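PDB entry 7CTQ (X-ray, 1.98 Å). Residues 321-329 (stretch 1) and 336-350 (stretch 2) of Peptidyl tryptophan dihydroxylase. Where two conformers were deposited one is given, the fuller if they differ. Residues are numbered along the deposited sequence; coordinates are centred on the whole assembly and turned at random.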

ATOM      1  N   GLY A 321      -9.841   2.281  -6.010  1.00 32.46           N
ATOM      2  CA  GLY A 321      -9.341   2.767  -7.284  1.00 30.95           C
ATOM      3  C   GLY A 321     -10.359   2.623  -8.396  1.00 36.83           C
ATOM      4  O   GLY A 321     -10.545   3.542  -9.202  1.00 31.76           O
ATOM      5  N   ARG A 322     -11.063   1.485  -8.424  1.00 35.57           N
ATOM      6  CA  ARG A 322     -12.112   1.269  -9.415  1.00 32.92           C
ATOM      7  C   ARG A 322     -13.142   2.392  -9.389  1.00 36.75           C
ATOM      8  O   ARG A 322     -13.568   2.888 -10.440  1.00 38.01           O
ATOM      9  CB  ARG A 322     -12.794  -0.075  -9.153  1.00 31.10           C
ATOM     10  CG  ARG A 322     -14.103  -0.265  -9.915  1.00 37.11           C
ATOM     11  CD  ARG A 322     -15.000  -1.272  -9.216  1.00 35.31           C
ATOM     12  NE  ARG A 322     -15.541  -0.717  -7.983  1.00 35.07           N
ATOM     13  CZ  ARG A 322     -16.029  -1.449  -6.985  1.00 37.35           C
ATOM     14  NH1 ARG A 322     -16.050  -2.775  -7.078  1.00 35.64           N
ATOM     15  NH2 ARG A 322     -16.495  -0.853  -5.895  1.00 35.38           N
ATOM     16  N   ASP A 323     -13.571   2.792  -8.187  1.00 39.17           N
ATOM     17  CA  ASP A 323     -14.570   3.847  -8.060  1.00 37.37           C
ATOM     18  C   ASP A 323     -14.048   5.178  -8.587  1.00 31.86           C
ATOM     19  O   ASP A 323     -14.822   5.973  -9.130  1.00 34.57           O
ATOM     20  CB  ASP A 323     -15.000   3.985  -6.601  1.00 35.82           C
ATOM     21  CG  ASP A 323     -15.829   2.801  -6.120  1.00 36.93           C
ATOM     22  OD1 ASP A 323     -16.124   1.918  -6.946  1.00 42.13           O
ATOM     23  OD2 ASP A 323     -16.164   2.739  -4.915  1.00 46.84           O
ATOM     24  N   PHE A 324     -12.746   5.447  -8.435  1.00 35.30           N
ATOM     25  CA  PHE A 324     -12.172   6.619  -9.092  1.00 36.73           C
ATOM     26  C   PHE A 324     -12.292   6.497 -10.604  1.00 37.57           C
ATOM     27  O   PHE A 324     -12.757   7.424 -11.273  1.00 39.36           O
ATOM     28  CB  PHE A 324     -10.711   6.813  -8.680  1.00 36.41           C
ATOM     29  CG  PHE A 324     -10.540   7.367  -7.302  1.00 45.00           C
ATOM     30  CD1 PHE A 324     -11.247   8.483  -6.897  1.00 57.33           C
ATOM     31  CD2 PHE A 324      -9.694   6.751  -6.394  1.00 48.98           C
ATOM     32  CE1 PHE A 324     -11.099   8.979  -5.610  1.00 56.19           C
ATOM     33  CE2 PHE A 324      -9.543   7.242  -5.115  1.00 43.85           C
ATOM     34  CZ  PHE A 324     -10.236   8.361  -4.725  1.00 40.83           C
ATOM     35  N   TYR A 325     -11.891   5.349 -11.163  1.00 37.90           N
ATOM     36  CA  TYR A 325     -12.066   5.134 -12.599  1.00 34.49           C
ATOM     37  C   TYR A 325     -13.524   5.312 -13.003  1.00 42.61           C
ATOM     38  O   TYR A 325     -13.824   5.856 -14.075  1.00 40.14           O
ATOM     39  CB  TYR A 325     -11.568   3.738 -12.998  1.00 35.33           C
ATOM     40  CG  TYR A 325     -10.063   3.627 -13.178  1.00 37.47           C
ATOM     41  CD1 TYR A 325      -9.401   4.310 -14.211  1.00 39.74           C
ATOM     42  CD2 TYR A 325      -9.295   2.831 -12.332  1.00 34.46           C
ATOM     43  CE1 TYR A 325      -8.007   4.194 -14.388  1.00 30.91           C
ATOM     44  CE2 TYR A 325      -7.901   2.717 -12.508  1.00 34.12           C
ATOM     45  CZ  TYR A 325      -7.270   3.404 -13.532  1.00 40.14           C
ATOM     46  OH  TYR A 325      -5.900   3.296 -13.697  1.00 34.24           O
ATOM     47  N   GLY A 326     -14.448   4.867 -12.150  1.00 40.35           N
ATOM     48  CA  GLY A 326     -15.856   4.951 -12.485  1.00 38.26           C
ATOM     49  C   GLY A 326     -16.408   6.362 -12.471  1.00 41.74           C
ATOM     50  O   GLY A 326     -17.446   6.617 -13.097  1.00 46.23           O
ATOM     51  N   GLN A 327     -15.762   7.279 -11.749  1.00 35.54           N
ATOM     52  CA  GLN A 327     -16.207   8.672 -11.782  1.00 46.63           C
ATOM     53  C   GLN A 327     -16.064   9.293 -13.169  1.00 52.03           C
ATOM     54  O   GLN A 327     -16.778  10.253 -13.485  1.00 51.72           O
ATOM     55  CB  GLN A 327     -15.440   9.495 -10.746  1.00 44.77           C
ATOM     56  CG  GLN A 327     -15.976   9.302  -9.335  1.00 49.89           C
ATOM     57  CD  GLN A 327     -15.378  10.259  -8.324  1.00 62.55           C
ATOM     58  OE1 GLN A 327     -14.248  10.075  -7.864  1.00 56.12           O
ATOM     59  NE2 GLN A 327     -16.145  11.285  -7.958  1.00 77.17           N
ATOM     60  N   GLU A 328     -15.176   8.764 -14.007  1.00 45.22           N
ATOM     61  CA  GLU A 328     -15.028   9.234 -15.385  1.00 44.63           C
ATOM     62  C   GLU A 328     -16.121   8.587 -16.230  1.00 48.77           C
ATOM     63  O   GLU A 328     -16.008   7.429 -16.639  1.00 49.46           O
ATOM     64  CB  GLU A 328     -13.633   8.915 -15.910  1.00 41.88           C
ATOM     65  CG  GLU A 328     -13.446   9.187 -17.382  1.00 43.34           C
ATOM     66  CD  GLU A 328     -13.745  10.631 -17.759  1.00 46.01           C
ATOM     67  OE1 GLU A 328     -14.851  10.907 -18.261  1.00 41.09           O
ATOM     68  OE2 GLU A 328     -12.865  11.487 -17.541  1.00 44.88           O
ATOM     69  N   GLN A 329     -17.188   9.345 -16.495  1.00 47.19           N
ATOM     70  CA  GLN A 329     -18.373   8.832 -17.167  1.00 47.73           C
ATOM     71  C   GLN A 329     -18.450   9.212 -18.637  1.00 49.56           C
ATOM     72  O   GLN A 329     -19.396   8.803 -19.317  1.00 51.32           O
ATOM     73  CB  GLN A 329     -19.630   9.319 -16.446  1.00 55.60           C
ATOM     74  CG  GLN A 329     -19.521   9.249 -14.932  1.00 51.80           C
ATOM     75  CD  GLN A 329     -20.795   9.676 -14.237  1.00 68.90           C
ATOM     76  OE1 GLN A 329     -21.841   9.048 -14.400  1.00 69.30           O
ATOM     77  NE2 GLN A 329     -20.715  10.749 -13.450  1.00 70.96           N
ATOM     78  N   PHE A 336      -9.621   0.976 -22.240  1.00 40.47           N
ATOM     79  CA  PHE A 336      -8.819   1.235 -21.048  1.00 38.18           C
ATOM     80  C   PHE A 336      -9.712   1.460 -19.835  1.00 42.22           C
ATOM     81  O   PHE A 336      -9.440   0.937 -18.748  1.00 42.30           O
ATOM     82  CB  PHE A 336      -7.906   2.450 -21.243  1.00 39.71           C
ATOM     83  CG  PHE A 336      -7.220   2.895 -19.969  1.00 31.04           C
ATOM     84  CD1 PHE A 336      -6.037   2.306 -19.571  1.00 31.75           C
ATOM     85  CD2 PHE A 336      -7.770   3.883 -19.164  1.00 42.09           C
ATOM     86  CE1 PHE A 336      -5.400   2.688 -18.396  1.00 34.71           C
ATOM     87  CE2 PHE A 336      -7.140   4.269 -17.979  1.00 41.24           C
ATOM     88  CZ  PHE A 336      -5.953   3.666 -17.601  1.00 38.46           C
ATOM     89  N   TRP A 337     -10.770   2.250 -20.012  1.00 33.89           N
ATOM     90  CA  TRP A 337     -11.640   2.663 -18.919  1.00 35.85           C
ATOM     91  C   TRP A 337     -12.616   1.557 -18.530  1.00 39.92           C
ATOM     92  O   TRP A 337     -12.751   1.232 -17.346  1.00 41.39           O
ATOM     93  CB  TRP A 337     -12.388   3.935 -19.327  1.00 37.95           C
ATOM     94  CG  TRP A 337     -11.471   5.123 -19.459  1.00 42.65           C
ATOM     95  CD1 TRP A 337     -10.870   5.584 -20.604  1.00 41.79           C
ATOM     96  CD2 TRP A 337     -11.037   5.982 -18.406  1.00 34.78           C
ATOM     97  NE1 TRP A 337     -10.100   6.690 -20.321  1.00 38.11           N
ATOM     98  CE2 TRP A 337     -10.182   6.953 -18.978  1.00 41.84           C
ATOM     99  CE3 TRP A 337     -11.288   6.031 -17.031  1.00 33.37           C
ATOM    100  CZ2 TRP A 337      -9.578   7.954 -18.219  1.00 38.42           C
ATOM    101  CZ3 TRP A 337     -10.695   7.036 -16.280  1.00 38.21           C
ATOM    102  CH2 TRP A 337      -9.847   7.980 -16.873  1.00 38.81           C
ATOM    103  N   ALA A 338     -13.295   0.969 -19.519  1.00 37.04           N
ATOM    104  CA  ALA A 338     -14.241  -0.118 -19.258  1.00 43.51           C
ATOM    105  C   ALA A 338     -13.581  -1.259 -18.498  1.00 39.66           C
ATOM    106  O   ALA A 338     -14.140  -1.779 -17.527  1.00 46.01           O
ATOM    107  CB  ALA A 338     -14.829  -0.625 -20.573  1.00 40.38           C
ATOM    108  N   ARG A 339     -12.382  -1.659 -18.919  0.51 38.96           N
ATOM    109  CA  ARG A 339     -11.672  -2.719 -18.211  0.51 41.95           C
ATOM    110  C   ARG A 339     -11.387  -2.322 -16.762  0.51 45.34           C
ATOM    111  O   ARG A 339     -11.479  -3.154 -15.853  0.51 39.65           O
ATOM    112  CB  ARG A 339     -10.382  -3.057 -18.960  0.51 43.69           C
ATOM    113  CG  ARG A 339      -9.413  -3.968 -18.224  0.51 45.94           C
ATOM    114  CD  ARG A 339      -9.644  -5.447 -18.540  0.51 47.98           C
ATOM    115  NE  ARG A 339      -8.890  -5.915 -19.702  0.51 42.24           N
ATOM    116  CZ  ARG A 339      -7.745  -6.590 -19.642  0.51 44.93           C
ATOM    117  NH1 ARG A 339      -7.143  -6.976 -20.759  0.51 52.15           N
ATOM    118  NH2 ARG A 339      -7.196  -6.880 -18.474  0.51 46.96           N
ATOM    119  N   ARG A 340     -11.071  -1.046 -16.519  1.00 43.42           N
ATOM    120  CA  ARG A 340     -10.701  -0.616 -15.176  1.00 38.91           C
ATOM    121  C   ARG A 340     -11.887  -0.215 -14.303  1.00 37.80           C
ATOM    122  O   ARG A 340     -11.768  -0.222 -13.071  1.00 36.35           O
ATOM    123  CB  ARG A 340      -9.685   0.525 -15.277  1.00 36.24           C
ATOM    124  CG  ARG A 340      -8.301  -0.052 -15.514  1.00 41.56           C
ATOM    125  CD  ARG A 340      -7.321   0.860 -16.241  1.00 38.82           C
ATOM    126  NE  ARG A 340      -6.115   0.081 -16.497  1.00 35.71           N
ATOM    127  CZ  ARG A 340      -5.925  -0.664 -17.581  1.00 37.57           C
ATOM    128  NH1 ARG A 340      -6.849  -0.690 -18.536  1.00 32.26           N
ATOM    129  NH2 ARG A 340      -4.805  -1.370 -17.711  1.00 34.19           N
ATOM    130  N   GLN A 341     -13.030   0.085 -14.896  1.00 35.89           N
ATOM    131  CA  GLN A 341     -14.211   0.414 -14.119  1.00 38.62           C
ATOM    132  C   GLN A 341     -14.943  -0.820 -13.595  1.00 40.51           C
ATOM    133  O   GLN A 341     -15.846  -0.682 -12.758  1.00 38.46           O
ATOM    134  CB  GLN A 341     -15.140   1.283 -14.969  1.00 41.56           C
ATOM    135  CG  GLN A 341     -14.560   2.683 -15.206  1.00 44.38           C
ATOM    136  CD  GLN A 341     -15.255   3.436 -16.331  1.00 48.61           C
ATOM    137  OE1 GLN A 341     -15.855   2.828 -17.212  1.00 47.95           O
ATOM    138  NE2 GLN A 341     -15.155   4.766 -16.315  1.00 42.46           N
ATOM    139  N   GLY A 342     -14.570  -2.013 -14.052  1.00 41.73           N
ATOM    140  CA  GLY A 342     -15.203  -3.233 -13.591  1.00 40.99           C
ATOM    141  C   GLY A 342     -14.250  -4.167 -12.868  1.00 45.04           C
ATOM    142  O   GLY A 342     -14.607  -5.309 -12.558  1.00 42.69           O
ATOM    143  N   TRP A 343     -13.032  -3.692 -12.587  1.00 31.89           N
ATOM    144  CA  TRP A 343     -12.047  -4.527 -11.915  1.00 35.61           C
ATOM    145  C   TRP A 343     -11.815  -4.028 -10.490  1.00 41.98           C
ATOM    146  O   TRP A 343     -11.749  -2.813 -10.272  1.00 36.11           O
ATOM    147  CB  TRP A 343     -10.708  -4.538 -12.676  1.00 30.54           C
ATOM    148  CG  TRP A 343      -9.804  -5.574 -12.119  1.00 29.25           C
ATOM    149  CD1 TRP A 343      -9.773  -6.909 -12.455  1.00 30.91           C
ATOM    150  CD2 TRP A 343      -8.863  -5.401 -11.062  1.00 32.01           C
ATOM    151  NE1 TRP A 343      -8.837  -7.562 -11.681  1.00 35.45           N
ATOM    152  CE2 TRP A 343      -8.266  -6.663 -10.820  1.00 32.54           C
ATOM    153  CE3 TRP A 343      -8.437  -4.297 -10.314  1.00 34.22           C
ATOM    154  CZ2 TRP A 343      -7.284  -6.846  -9.854  1.00 29.81           C
ATOM    155  CZ3 TRP A 343      -7.451  -4.483  -9.365  1.00 36.77           C
ATOM    156  CH2 TRP A 343      -6.887  -5.750  -9.144  1.00 31.03           C
ATOM    157  N   PRO A 344     -11.663  -4.927  -9.490  1.00 38.26           N
ATOM    158  CA  PRO A 344     -11.623  -6.399  -9.540  1.00 37.43           C
ATOM    159  C   PRO A 344     -12.993  -7.057  -9.743  1.00 42.07           C
ATOM    160  O   PRO A 344     -13.071  -8.179 -10.253  1.00 47.04           O
ATOM    161  CB  PRO A 344     -11.037  -6.771  -8.171  1.00 37.98           C
ATOM    162  CG  PRO A 344     -11.468  -5.659  -7.270  1.00 34.97           C
ATOM    163  CD  PRO A 344     -11.421  -4.422  -8.124  1.00 34.23           C
ATOM    164  N   ASP A 345     -14.054  -6.353  -9.364  1.00 36.37           N
ATOM    165  CA  ASP A 345     -15.428  -6.837  -9.502  1.00 39.01           C
ATOM    166  C   ASP A 345     -16.344  -5.619  -9.382  1.00 42.44           C
ATOM    167  O   ASP A 345     -15.871  -4.478  -9.413  1.00 39.91           O
ATOM    168  CB  ASP A 345     -15.733  -7.904  -8.440  1.00 35.56           C
ATOM    169  CG  ASP A 345     -15.273  -7.480  -7.053  1.00 44.52           C
ATOM    170  OD1 ASP A 345     -15.545  -6.318  -6.670  1.00 37.83           O
ATOM    171  OD2 ASP A 345     -14.636  -8.292  -6.350  1.00 46.03           O
ATOM    172  N   MET A 346     -17.644  -5.851  -9.190  1.00 35.60           N
ATOM    173  CA  MET A 346     -18.565  -4.744  -8.956  1.00 34.73           C
ATOM    174  C   MET A 346     -19.085  -4.703  -7.522  1.00 35.29           C
ATOM    175  O   MET A 346     -20.098  -4.053  -7.251  1.00 43.19           O
ATOM    176  CB  MET A 346     -19.730  -4.795  -9.944  1.00 49.22           C
ATOM    177  CG  MET A 346     -19.377  -4.382 -11.370  1.00 47.51           C
ATOM    178  SD  MET A 346     -18.361  -2.892 -11.538  1.00 54.54           S
ATOM    179  CE  MET A 346     -19.290  -1.674 -10.612  1.00 54.17           C
ATOM    180  N   GLN A 347     -18.393  -5.343  -6.589  1.00 43.53           N
ATOM    181  CA  GLN A 347     -18.844  -5.344  -5.205  1.00 48.52           C
ATOM    182  C   GLN A 347     -18.704  -3.953  -4.594  1.00 43.38           C
ATOM    183  O   GLN A 347     -17.678  -3.284  -4.766  1.00 37.64           O
ATOM    184  CB  GLN A 347     -18.044  -6.366  -4.399  1.00 38.66           C
ATOM    185  CG  GLN A 347     -18.261  -6.297  -2.903  1.00 49.20           C
ATOM    186  CD  GLN A 347     -17.717  -7.519  -2.188  1.00 50.20           C
ATOM    187  OE1 GLN A 347     -17.892  -8.649  -2.647  1.00 56.41           O
ATOM    188  NE2 GLN A 347     -17.033  -7.298  -1.068  1.00 55.01           N
ATOM    189  N   ALA A 348     -19.739  -3.517  -3.879  1.00 36.96           N
ATOM    190  CA  ALA A 348     -19.672  -2.239  -3.179  1.00 40.95           C
ATOM    191  C   ALA A 348     -18.598  -2.287  -2.093  1.00 44.71           C
ATOM    192  O   ALA A 348     -18.232  -3.356  -1.590  1.00 46.15           O
ATOM    193  CB  ALA A 348     -21.032  -1.892  -2.571  1.00 43.93           C
ATOM    194  N   LEU A 349     -18.083  -1.107  -1.728  1.00 37.15           N
ATOM    195  CA  LEU A 349     -17.067  -1.042  -0.671  1.00 44.22           C
ATOM    196  C   LEU A 349     -17.616  -1.469   0.688  1.00 49.77           C
ATOM    197  O   LEU A 349     -16.885  -2.065   1.492  1.00 45.51           O
ATOM    198  CB  LEU A 349     -16.479   0.367  -0.572  1.00 46.69           C
ATOM    199  CG  LEU A 349     -15.146   0.648  -1.273  1.00 50.32           C
ATOM    200  CD1 LEU A 349     -14.049  -0.327  -0.833  1.00 45.42           C
ATOM    201  CD2 LEU A 349     -15.314   0.609  -2.778  1.00 53.87           C
ATOM    202  N   HIS A 350     -18.880  -1.165   0.981  1.00 44.81           N
ATOM    203  CA  HIS A 350     -19.545  -1.686   2.173  1.00 58.22           C
ATOM    204  C   HIS A 350     -20.585  -2.709   1.726  1.00 46.43           C
ATOM    205  O   HIS A 350     -21.591  -2.347   1.110  1.00 48.98           O
ATOM    206  CB  HIS A 350     -20.182  -0.565   2.994  1.00 64.30           C
ATOM    207  CG  HIS A 350     -20.522  -0.966   4.398  1.00 69.32           C
ATOM    208  ND1 HIS A 350     -20.847  -0.053   5.379  1.00 73.95           N
ATOM    209  CD2 HIS A 350     -20.589  -2.187   4.984  1.00 71.40           C
ATOM    210  CE1 HIS A 350     -21.098  -0.694   6.509  1.00 83.58           C
ATOM    211  NE2 HIS A 350     -20.949  -1.990   6.296  1.00 79.95           N
TER
HETATM  212  O   HOH W   1     -18.207   1.279  -4.044  1.00 50.28           O

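Helix 321-327 and helix 336-341 run roughly antiparallel, their axes crossing at -140° with a closest approach of 8.7 Å; the backbones come nearest at Gly-326 and Gln-341, whose CA atoms lie 5.1 Å apart. Beyond its helix, stretch 2 continues as a loop that passes the side chain of Arg-322. Buried Tyr-325 points toward stretch 2 and fits as a knob among Phe-336, Trp-337, Arg-340 and Gln-341, its broad ring offering a face to Arg-340 and carbon atoms to the aromatics. Arg-340 CB lies 3.7 Å from the centroid of the Tyr-325 ring, over its face, while Tyr-325 CE1 meets Phe-336 CE2 and Tyr-325 CD1 meets Trp-337 CZ3, both at 3.7 Å. The aliphatic part of Glu-328 covers the six-membered ring of Trp-337, CG 3.7 Å from its centroid. Gln-341 NE2 donates to Tyr-325 O (2.8 Å, nearly linear) and, weakly, to Glu-328 O (2.8 Å). Buried Arg-322, long and rich in donors, reaches the loop carbonyls: NH1 donates to Asp-345 O and Gln-347 O, and NH2 also to Gln-347 O, each at 2.9 Å. Its charge is met by Asp-323, through a salt bridge from Arg-322 NE to Asp-323 OD1 (2.9 Å), and by a long one from Arg-322 NH1 to Asp-345 OD1 (3.6 Å). Asp-345 OD1 also accepts from Gln-347 N (3.0 Å).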